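Local coordinates for cell division GTPase FtsZ, diverged (Clostridium botulinum C, PDB 3V3T), which is a divergent member of the tubulin/FtsZ family of cytoskeletal, filament-forming proteins, with a C-terminal domain like that of the tubulin-like protein TubZ, at residues M209-V214 / A284-Q290; I250-V255 / G274-N280; M3-I7 / C27-N31. The protein carries 1 engineered substitution. One frame throughout, in Å; residues are numbered along the deposited sequence. Where two conformers were deposited one is given.

Interaction 1 of 3, residues M209-V214 / A284-Q290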
loop_
_atom_site.group_PDB
_atom_site.type_symbol
_atom_site.label_atom_id
_atom_site.label_comp_id
_atom_site.label_asym_id
_atom_site.label_seq_id
_atom_site.Cartn_x
_atom_site.Cartn_y
_atom_site.Cartn_z
ATOM N N MET A 209 -12.336 0.976 -2.407
ATOM C CA MET A 209 -12.366 2.402 -2.731
ATOM C C MET A 209 -11.084 2.800 -3.449
ATOM O O MET A 209 -9.994 2.411 -3.047
ATOM C CB MET A 209 -12.534 3.254 -1.475
ATOM C CG MET A 209 -12.386 4.743 -1.726
ATOM S SD MET A 209 -13.638 5.405 -2.848
ATOM C CE MET A 209 -15.147 5.081 -1.959
ATOM N N LYS A 210 -11.223 3.578 -4.518
ATOM C CA LYS A 210 -10.091 3.913 -5.359
ATOM C C LYS A 210 -9.378 5.160 -4.859
ATOM O O LYS A 210 -9.893 5.881 -4.011
ATOM C CB LYS A 210 -10.535 4.123 -6.800
ATOM C CG LYS A 210 -11.428 3.024 -7.344
ATOM C CD LYS A 210 -10.748 1.679 -7.283
ATOM C CE LYS A 210 -11.640 0.640 -7.937
ATOM N NZ LYS A 210 -12.420 1.257 -9.058
ATOM N N LYS A 211 -8.197 5.403 -5.419
ATOM C CA LYS A 211 -7.314 6.468 -4.979
ATOM C C LYS A 211 -6.626 6.050 -3.697
ATOM O O LYS A 211 -6.429 4.851 -3.429
ATOM C CB LYS A 211 -8.090 7.776 -4.804
ATOM C CG LYS A 211 -8.570 8.338 -6.148
ATOM C CD LYS A 211 -9.942 8.994 -6.050
ATOM C CE LYS A 211 -9.871 10.435 -5.604
ATOM N NZ LYS A 211 -11.251 10.979 -5.353
ATOM N N SER A 212 -6.291 7.033 -2.880
ATOM C CA SER A 212 -5.352 6.793 -1.811
ATOM C C SER A 212 -5.988 6.469 -0.480
ATOM O O SER A 212 -6.949 7.092 -0.045
ATOM C CB SER A 212 -4.379 7.966 -1.672
ATOM O OG SER A 212 -3.109 7.566 -2.118
ATOM N N ASN A 213 -5.388 5.485 0.162
ATOM C CA ASN A 213 -5.842 5.052 1.454
ATOM C C ASN A 213 -4.745 5.327 2.502
ATOM O O ASN A 213 -3.551 5.200 2.230
ATOM C CB ASN A 213 -6.265 3.572 1.377
ATOM C CG ASN A 213 -7.499 3.345 0.465
ATOM O OD1 ASN A 213 -7.945 4.245 -0.272
ATOM N ND2 ASN A 213 -8.044 2.127 0.511
ATOM N N VAL A 214 -5.159 5.768 3.690
ATOM C CA VAL A 214 -4.215 5.981 4.789
ATOM C C VAL A 214 -4.796 5.337 6.070
ATOM O O VAL A 214 -5.985 5.472 6.358
ATOM C CB VAL A 214 -3.898 7.487 5.004
ATOM C CG1 VAL A 214 -3.226 7.722 6.354
ATOM C CG2 VAL A 214 -3.003 7.996 3.889
ATOM N N ALA A 284 -8.797 6.034 6.267
ATOM C CA ALA A 284 -9.316 7.037 5.349
ATOM C C ALA A 284 -9.024 6.614 3.911
ATOM O O ALA A 284 -7.872 6.375 3.561
ATOM C CB ALA A 284 -8.697 8.397 5.645
ATOM N N THR A 285 -10.064 6.516 3.086
ATOM C CA THR A 285 -9.900 6.024 1.720
ATOM C C THR A 285 -10.423 7.038 0.712
ATOM O O THR A 285 -11.276 7.849 1.029
ATOM C CB THR A 285 -10.667 4.693 1.518
ATOM O OG1 THR A 285 -12.074 4.934 1.637
ATOM C CG2 THR A 285 -10.252 3.669 2.573
ATOM N N GLY A 286 -9.917 6.989 -0.510
ATOM C CA GLY A 286 -10.361 7.902 -1.545
ATOM C C GLY A 286 -9.685 9.260 -1.466
ATOM O O GLY A 286 -10.173 10.231 -2.028
ATOM N N ILE A 287 -8.560 9.331 -0.762
ATOM C CA ILE A 287 -7.805 10.571 -0.666
ATOM C C ILE A 287 -7.125 10.863 -1.992
ATOM O O ILE A 287 -6.579 9.956 -2.630
ATOM C CB ILE A 287 -6.718 10.465 0.430
ATOM C CG1 ILE A 287 -7.356 10.359 1.812
ATOM C CG2 ILE A 287 -5.778 11.653 0.381
ATOM C CD1 ILE A 287 -6.373 9.958 2.922
ATOM N N GLU A 288 -7.123 12.120 -2.416
ATOM C CA GLU A 288 -6.380 12.448 -3.632
ATOM C C GLU A 288 -4.955 11.920 -3.496
ATOM O O GLU A 288 -4.318 12.133 -2.476
ATOM C CB GLU A 288 -6.368 13.951 -3.888
ATOM C CG GLU A 288 -6.501 14.305 -5.349
ATOM C CD GLU A 288 -7.788 13.775 -5.951
ATOM O OE1 GLU A 288 -8.840 13.860 -5.277
ATOM O OE2 GLU A 288 -7.748 13.260 -7.092
ATOM N N PRO A 289 -4.460 11.216 -4.523
ATOM C CA PRO A 289 -3.088 10.678 -4.543
ATOM C C PRO A 289 -2.022 11.753 -4.267
ATOM O O PRO A 289 -2.104 12.866 -4.804
ATOM C CB PRO A 289 -2.953 10.123 -5.967
ATOM C CG PRO A 289 -4.386 9.805 -6.361
ATOM C CD PRO A 289 -5.223 10.862 -5.733
ATOM N N GLN A 290 -1.022 11.400 -3.458
ATOM C CA GLN A 290 -0.092 12.382 -2.880
ATOM C C GLN A 290 0.963 12.906 -3.868
ATOM O O GLN A 290 2.173 12.720 -3.677
ATOM C CB GLN A 290 0.574 11.797 -1.622
ATOM C CG GLN A 290 -0.440 11.312 -0.540
ATOM C CD GLN A 290 -0.759 9.822 -0.645
ATOM O OE1 GLN A 290 -1.084 9.333 -1.722
ATOM N NE2 GLN A 290 -0.637 9.086 0.475
HETATM O O HOH W 1 -1.749 6.280 0.401
#
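Ser212 OG gives its proton to Gln290 OE1 at 2.7 Å and receives a bond from a bound water, so two groups grip this buried hydroxyl. The water closes a small ring: it accepts from Gln290 NE2 and donates to Asn213 O at 2.8 Å. Gln290 NE2 is satisfied a second time by Ala238 O, which leaves the side-chain amide held at both its oxygen and its nitrogen. A bend at chi2 (95°) turns that amide back from the N-cap position of helix 291-306 toward the strand.

Beside it Ser212 N and Ile287 O, and Ile287 N and Ser212 O, form a hydrogen-bonded antiparallel pair, each bond 2.9 Å and lying in the plane of its carbonyl on a lone pair. Val214 and Ala284 form a second hydrogen-bonded antiparallel pair, its bonds straighter at the hydrogen and nearly along the C=O axis. On the side of the sheet shared by Ser212, Val214, Ala284 and Ile287, Val214 CG2 meets Ile287 CD1 at 4.0 Å. On the other side, in one of two conformers, the Asn213 amide lies against CB and CG2 of Thr285, and its OD1 may take a weak bond from Gly286 N. Met209 CG packs 3.4 Å from Thr285 OG1, which is hydrogen-bonded to Phe247 O. At the outer end Lys211 NZ makes a long salt bridge to Glu288 OE1.

Between the two pairs the register slips by one residue: Gly286 and Ile287 both face Ser212. Gly286, with phi 82° and psi 18°, holds the first position of this classic G1 beta bulge, where strand 281-287 turns a corner.

Interaction 2 of 3, residues I250-V255 / G274-N280; sequences ISTTRV and GYNSKKN
The Tyr275 ring meets segment 250-255 along one edge: Arg254 O lies in the ring plane 3.4 Å from CE1, and Thr252 O stands near that plane at 3.2 Å from CD1. Val255 CG2 reaches the phenol end, 3.9 Å from Tyr275 OH. Arg254 O is also the acceptor for Thr252 OG1, a bond within the segment that spans the turn beyond the strand, beside the tyrosine.

The amide of Asn276 is the second flat group, and three backbone groups and a hydroxyl hold it. OD1 accepts from Lys278 N, which sits above the carbonyl plane, and from Lys279 N, which lies in that plane on a lone pair; the first is an Asx turn. ND2 donates to Lys279 O at 2.7 Å, close to the amide plane, and to Ser251 OG at 2.8 Å, tilted 29° from it. With chi1 at 75°, CG sits between the backbone N and carbonyl carbon of Asn276, and from there the amide can plug the turn it closes.

The third flat group is the amide of Asn280, whose side chain crosses that of Thr253 at about a right angle. Its OD1 accepts from Thr253 N at 2.9 Å and from Thr253 OG1 at 3.2 Å, fastening the first residue after the strand by backbone and side chain together. Between the backbones, Gly274 N donates to Ile250 O and Thr252 N to Gly274 O in parallel register.

Strands 247-252 and 270-275 are the parallel pair of a beta-alpha-beta unit. Its helix 258-265 packs on Ile250 through Val258 and Ile261, while Met189 touches Ser251, and strand 270-275 is the outermost strand at this end of the sheet within the chain.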
loop_
_atom_site.group_PDB
_atom_site.type_symbol
_atom_site.label_atom_id
_atom_site.label_comp_id
_atom_site.label_asym_id
_atom_site.label_seq_id
_atom_site.Cartn_x
_atom_site.Cartn_y
_atom_site.Cartn_z
ATOM N N ILE A 250 -13.814 3.893 11.277
ATOM C CA ILE A 250 -13.383 4.257 12.618
ATOM C C ILE A 250 -13.697 3.136 13.596
ATOM O O ILE A 250 -14.856 2.794 13.795
ATOM C CB ILE A 250 -14.090 5.546 13.091
ATOM C CG1 ILE A 250 -13.702 6.727 12.198
ATOM C CG2 ILE A 250 -13.756 5.860 14.550
ATOM C CD1 ILE A 250 -14.551 7.950 12.429
ATOM N N SER A 251 -12.663 2.560 14.202
ATOM C CA SER A 251 -12.864 1.579 15.267
ATOM C C SER A 251 -12.047 1.950 16.508
ATOM O O SER A 251 -10.814 2.010 16.459
ATOM C CB SER A 251 -12.520 0.171 14.791
ATOM O OG SER A 251 -12.693 -0.772 15.837
ATOM N N THR A 252 -12.743 2.180 17.615
ATOM C CA THR A 252 -12.130 2.741 18.809
ATOM C C THR A 252 -12.526 1.992 20.075
ATOM O O THR A 252 -13.610 1.416 20.153
ATOM C CB THR A 252 -12.544 4.207 18.959
ATOM O OG1 THR A 252 -13.976 4.294 18.927
ATOM C CG2 THR A 252 -11.974 5.026 17.796
ATOM N N THR A 253 -11.643 2.007 21.069
ATOM C CA THR A 253 -11.893 1.307 22.326
ATOM C C THR A 253 -13.013 1.942 23.145
ATOM O O THR A 253 -13.705 1.250 23.898
ATOM C CB THR A 253 -10.626 1.219 23.192
ATOM O OG1 THR A 253 -10.048 2.524 23.328
ATOM C CG2 THR A 253 -9.615 0.291 22.551
ATOM N N ARG A 254 -13.187 3.254 23.006
ATOM C CA ARG A 254 -14.256 3.959 23.715
ATOM C C ARG A 254 -15.098 4.773 22.742
ATOM O O ARG A 254 -14.788 4.845 21.556
ATOM C CB ARG A 254 -13.682 4.898 24.778
ATOM C CG ARG A 254 -12.305 4.516 25.299
ATOM C CD ARG A 254 -11.880 5.444 26.439
ATOM N NE ARG A 254 -10.549 5.126 26.950
ATOM C CZ ARG A 254 -10.116 5.459 28.164
ATOM N NH1 ARG A 254 -10.912 6.115 28.997
ATOM N NH2 ARG A 254 -8.888 5.128 28.546
ATOM N N VAL A 255 -16.161 5.386 23.248
ATOM C CA VAL A 255 -16.916 6.366 22.482
ATOM C C VAL A 255 -15.979 7.517 22.180
ATOM O O VAL A 255 -15.241 7.961 23.060
ATOM C CB VAL A 255 -18.105 6.921 23.294
ATOM C CG1 VAL A 255 -18.629 8.216 22.676
ATOM C CG2 VAL A 255 -19.203 5.882 23.416
ATOM N N GLY A 274 -17.355 1.815 14.509
ATOM C CA GLY A 274 -17.475 0.633 15.329
ATOM C C GLY A 274 -16.544 0.680 16.517
ATOM O O GLY A 274 -15.855 1.676 16.746
ATOM N N TYR A 275 -16.523 -0.412 17.273
ATOM C CA TYR A 275 -15.660 -0.520 18.439
ATOM C C TYR A 275 -14.837 -1.799 18.403
ATOM O O TYR A 275 -15.166 -2.749 17.690
ATOM C CB TYR A 275 -16.500 -0.444 19.720
ATOM C CG TYR A 275 -17.310 0.828 19.784
ATOM C CD1 TYR A 275 -16.753 2.012 20.265
ATOM C CD2 TYR A 275 -18.624 0.857 19.333
ATOM C CE1 TYR A 275 -17.489 3.188 20.304
ATOM C CE2 TYR A 275 -19.369 2.024 19.372
ATOM C CZ TYR A 275 -18.797 3.188 19.857
ATOM O OH TYR A 275 -19.548 4.341 19.895
ATOM N N ASN A 276 -13.751 -1.809 19.162
ATOM C CA ASN A 276 -13.004 -3.031 19.386
ATOM C C ASN A 276 -12.336 -2.944 20.738
ATOM O O ASN A 276 -12.354 -1.896 21.371
ATOM C CB ASN A 276 -11.979 -3.275 18.279
ATOM C CG ASN A 276 -10.777 -2.366 18.388
ATOM O OD1 ASN A 276 -9.713 -2.779 18.853
ATOM N ND2 ASN A 276 -10.939 -1.120 17.965
ATOM N N SER A 277 -11.755 -4.048 21.181
ATOM C CA SER A 277 -11.245 -4.144 22.543
ATOM C C SER A 277 -9.787 -3.718 22.644
ATOM O O SER A 277 -9.262 -3.560 23.746
ATOM C CB SER A 277 -11.401 -5.580 23.050
ATOM O OG SER A 277 -10.916 -6.509 22.088
ATOM N N LYS A 278 -9.146 -3.509 21.495
ATOM C CA LYS A 278 -7.687 -3.414 21.447
ATOM C C LYS A 278 -7.091 -2.052 21.057
ATOM O O LYS A 278 -6.299 -1.482 21.807
ATOM C CB LYS A 278 -7.121 -4.519 20.545
ATOM C CG LYS A 278 -7.408 -5.924 21.060
ATOM C CD LYS A 278 -7.007 -6.998 20.054
ATOM C CE LYS A 278 -7.321 -8.394 20.593
ATOM N NZ LYS A 278 -6.960 -9.481 19.638
ATOM N N LYS A 279 -7.451 -1.540 19.886
ATOM C CA LYS A 279 -6.775 -0.361 19.352
ATOM C C LYS A 279 -7.721 0.736 18.890
ATOM O O LYS A 279 -8.926 0.532 18.788
ATOM C CB LYS A 279 -5.836 -0.761 18.206
ATOM C CG LYS A 279 -4.637 -1.569 18.680
ATOM C CD LYS A 279 -3.662 -1.867 17.568
ATOM C CE LYS A 279 -2.424 -2.555 18.106
ATOM N NZ LYS A 279 -1.485 -2.929 17.013
ATOM N N ASN A 280 -7.161 1.911 18.627
ATOM C CA ASN A 280 -7.930 3.000 18.043
ATOM C C ASN A 280 -7.424 3.271 16.650
ATOM O O ASN A 280 -6.280 3.700 16.454
ATOM C CB ASN A 280 -7.838 4.261 18.889
ATOM C CG ASN A 280 -8.349 4.050 20.281
ATOM O OD1 ASN A 280 -9.554 3.900 20.497
ATOM N ND2 ASN A 280 -7.432 4.023 21.244
#

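Interaction 3 of 3, residues M3-I7 / C27-N31; sequences MKNKI and CGDYN
CB of Lys4 lies over one face of the Tyr30 ring, the two side chains meeting at a slant. It stands 4.0 Å from the ring centroid and 27° off the normal, a CH-pi contact, and CG follows above the CE1-CZ edge, 3.5 Å from Tyr30 CE1. Beyond CG the lysine chain is fully extended and runs out toward the phenol oxygen, bringing CE to 3.4 Å from Tyr30 OH. The ammonium group thus passes the ring and ends 3.7 Å from Cys27 SG. It is hydrogen-bonded to Asn184 and Asn188, and Tyr30 OH also bonds to Asn184, so a single asparagine ties together the ends of both side chains.

Asp29 packs alongside the lysine as well: its CB lies 3.8 Å from Lys4 CB, whereas the carboxylate stays beyond salt-bridge range of NZ. At the ring edge, near its plane, Ile7 CD1 approaches Tyr30 CE1 at 4.4 Å.

Asn31 supplies the polar half of the contact. Its backbone N and its ND2 both donate to Ile7 O, at 3.3 and 3.1 Å, and they arrive from opposite faces of the carbonyl plane. CG lies beside the backbone N (chi1 -52°), which brings the amide round to the same acceptor. ND2 makes a further, weak bond to Asn5 O, so it spans the end of the short 3-10 turn 4-6.

The contact thus joins the lead-in to strand 7-11 with the loop that carries the chain from helix 14-26 into the neighbouring parallel strand 31-36. Helix 172-187 covers Tyr30 through Phe183 and Met187, Leu23 and Leu24 of helix 14-26 also touch the Tyr30 side chain, and Leu207 of helix 200-208 packs on Ile7.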
loop_
_atom_site.group_PDB
_atom_site.type_symbol
_atom_site.label_atom_id
_atom_site.label_comp_id
_atom_site.label_asym_id
_atom_site.label_seq_id
_atom_site.Cartn_x
_atom_site.Cartn_y
_atom_site.Cartn_z
ATOM N N MET A 3 -12.553 -9.684 3.962
ATOM C CA MET A 3 -11.886 -10.895 4.436
ATOM C C MET A 3 -10.515 -11.120 3.785
ATOM O O MET A 3 -10.287 -10.802 2.610
ATOM C CB MET A 3 -12.778 -12.127 4.275
ATOM C CG MET A 3 -12.057 -13.446 4.519
ATOM S SD MET A 3 -13.117 -14.744 5.179
ATOM C CE MET A 3 -13.381 -14.167 6.857
ATOM N N LYS A 4 -9.604 -11.675 4.577
ATOM C CA LYS A 4 -8.210 -11.801 4.193
ATOM C C LYS A 4 -7.989 -12.795 3.054
ATOM O O LYS A 4 -7.098 -12.601 2.239
ATOM C CB LYS A 4 -7.374 -12.162 5.420
ATOM C CG LYS A 4 -7.467 -11.114 6.518
ATOM C CD LYS A 4 -6.964 -11.611 7.859
ATOM C CE LYS A 4 -6.924 -10.449 8.837
ATOM N NZ LYS A 4 -6.489 -10.813 10.207
ATOM N N ASN A 5 -8.806 -13.840 3.001
ATOM C CA ASN A 5 -8.718 -14.863 1.950
ATOM C C ASN A 5 -9.064 -14.371 0.550
ATOM O O ASN A 5 -8.731 -15.025 -0.439
ATOM C CB ASN A 5 -9.634 -16.050 2.267
ATOM C CG ASN A 5 -9.233 -16.778 3.524
ATOM O OD1 ASN A 5 -8.051 -16.848 3.865
ATOM N ND2 ASN A 5 -10.218 -17.331 4.226
ATOM N N LYS A 6 -9.763 -13.242 0.467
ATOM C CA LYS A 6 -10.183 -12.698 -0.824
ATOM C C LYS A 6 -9.126 -11.761 -1.405
ATOM O O LYS A 6 -9.304 -11.191 -2.473
ATOM C CB LYS A 6 -11.524 -11.968 -0.697
ATOM C CG LYS A 6 -12.734 -12.881 -0.512
ATOM C CD LYS A 6 -13.114 -13.010 0.960
ATOM C CE LYS A 6 -14.426 -13.782 1.148
ATOM N NZ LYS A 6 -14.880 -13.822 2.579
ATOM N N ILE A 7 -8.022 -11.607 -0.686
ATOM C CA ILE A 7 -6.937 -10.769 -1.135
ATOM C C ILE A 7 -5.786 -11.632 -1.584
ATOM O O ILE A 7 -5.442 -12.617 -0.916
ATOM C CB ILE A 7 -6.424 -9.861 -0.011
ATOM C CG1 ILE A 7 -7.445 -8.767 0.292
ATOM C CG2 ILE A 7 -5.097 -9.222 -0.412
ATOM C CD1 ILE A 7 -7.192 -8.049 1.598
ATOM N N CYS A 27 0.188 -12.542 10.034
ATOM C CA CYS A 27 -1.037 -13.279 9.758
ATOM C C CYS A 27 -0.939 -13.920 8.379
ATOM O O CYS A 27 -0.716 -13.226 7.386
ATOM C CB CYS A 27 -2.250 -12.349 9.807
ATOM S SG CYS A 27 -3.814 -13.191 9.455
ATOM N N GLY A 28 -1.118 -15.235 8.318
ATOM C CA GLY A 28 -0.943 -15.965 7.077
ATOM C C GLY A 28 -2.240 -16.239 6.341
ATOM O O GLY A 28 -2.286 -17.054 5.414
ATOM N N ASP A 29 -3.301 -15.565 6.767
ATOM C CA ASP A 29 -4.605 -15.739 6.157
ATOM C C ASP A 29 -4.679 -15.118 4.757
ATOM O O ASP A 29 -5.604 -15.408 3.996
ATOM C CB ASP A 29 -5.687 -15.157 7.058
ATOM C CG ASP A 29 -5.744 -15.840 8.405
ATOM O OD1 ASP A 29 -5.202 -16.957 8.525
ATOM O OD2 ASP A 29 -6.337 -15.268 9.341
ATOM N N TYR A 30 -3.701 -14.279 4.417
ATOM C CA TYR A 30 -3.636 -13.674 3.085
ATOM C C TYR A 30 -3.023 -14.643 2.066
ATOM O O TYR A 30 -2.290 -15.567 2.429
ATOM C CB TYR A 30 -2.814 -12.377 3.111
ATOM C CG TYR A 30 -3.262 -11.407 4.167
ATOM C CD1 TYR A 30 -4.305 -10.525 3.930
ATOM C CD2 TYR A 30 -2.641 -11.375 5.415
ATOM C CE1 TYR A 30 -4.729 -9.653 4.908
ATOM C CE2 TYR A 30 -3.054 -10.501 6.392
ATOM C CZ TYR A 30 -4.096 -9.653 6.136
ATOM O OH TYR A 30 -4.502 -8.787 7.111
ATOM N N ASN A 31 -3.327 -14.420 0.793
ATOM C CA ASN A 31 -2.679 -15.135 -0.302
ATOM C C ASN A 31 -1.609 -14.261 -0.951
ATOM O O ASN A 31 -1.709 -13.031 -0.930
ATOM C CB ASN A 31 -3.706 -15.519 -1.359
ATOM C CG ASN A 31 -4.896 -16.261 -0.784
ATOM O OD1 ASN A 31 -4.783 -17.410 -0.353
ATOM N ND2 ASN A 31 -6.051 -15.612 -0.797
#

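How the interactions relate
Interactions 1 and 2 belong to the same half of the mixed sheet: strands 281-287 and 247-252 are neighbours in it, and 250-255 / 274-280 is nested within the loop closed by 209-214 / 284-290. Interaction 1 is the buried one, an antiparallel pairing finished by an internal water. Interaction 2, at the outermost strand of that end, is only partly buried, pairs its strands in parallel and adds asparagine amides that bind the loops beyond them. Interaction 3, also partly buried, comes earlier in the chain, at the start of two parallel strands, and combines a lysine-on-tyrosine contact with an asparagine that bonds backbone carbonyls, without a strand ladder. The three centres lie about 22 Å apart.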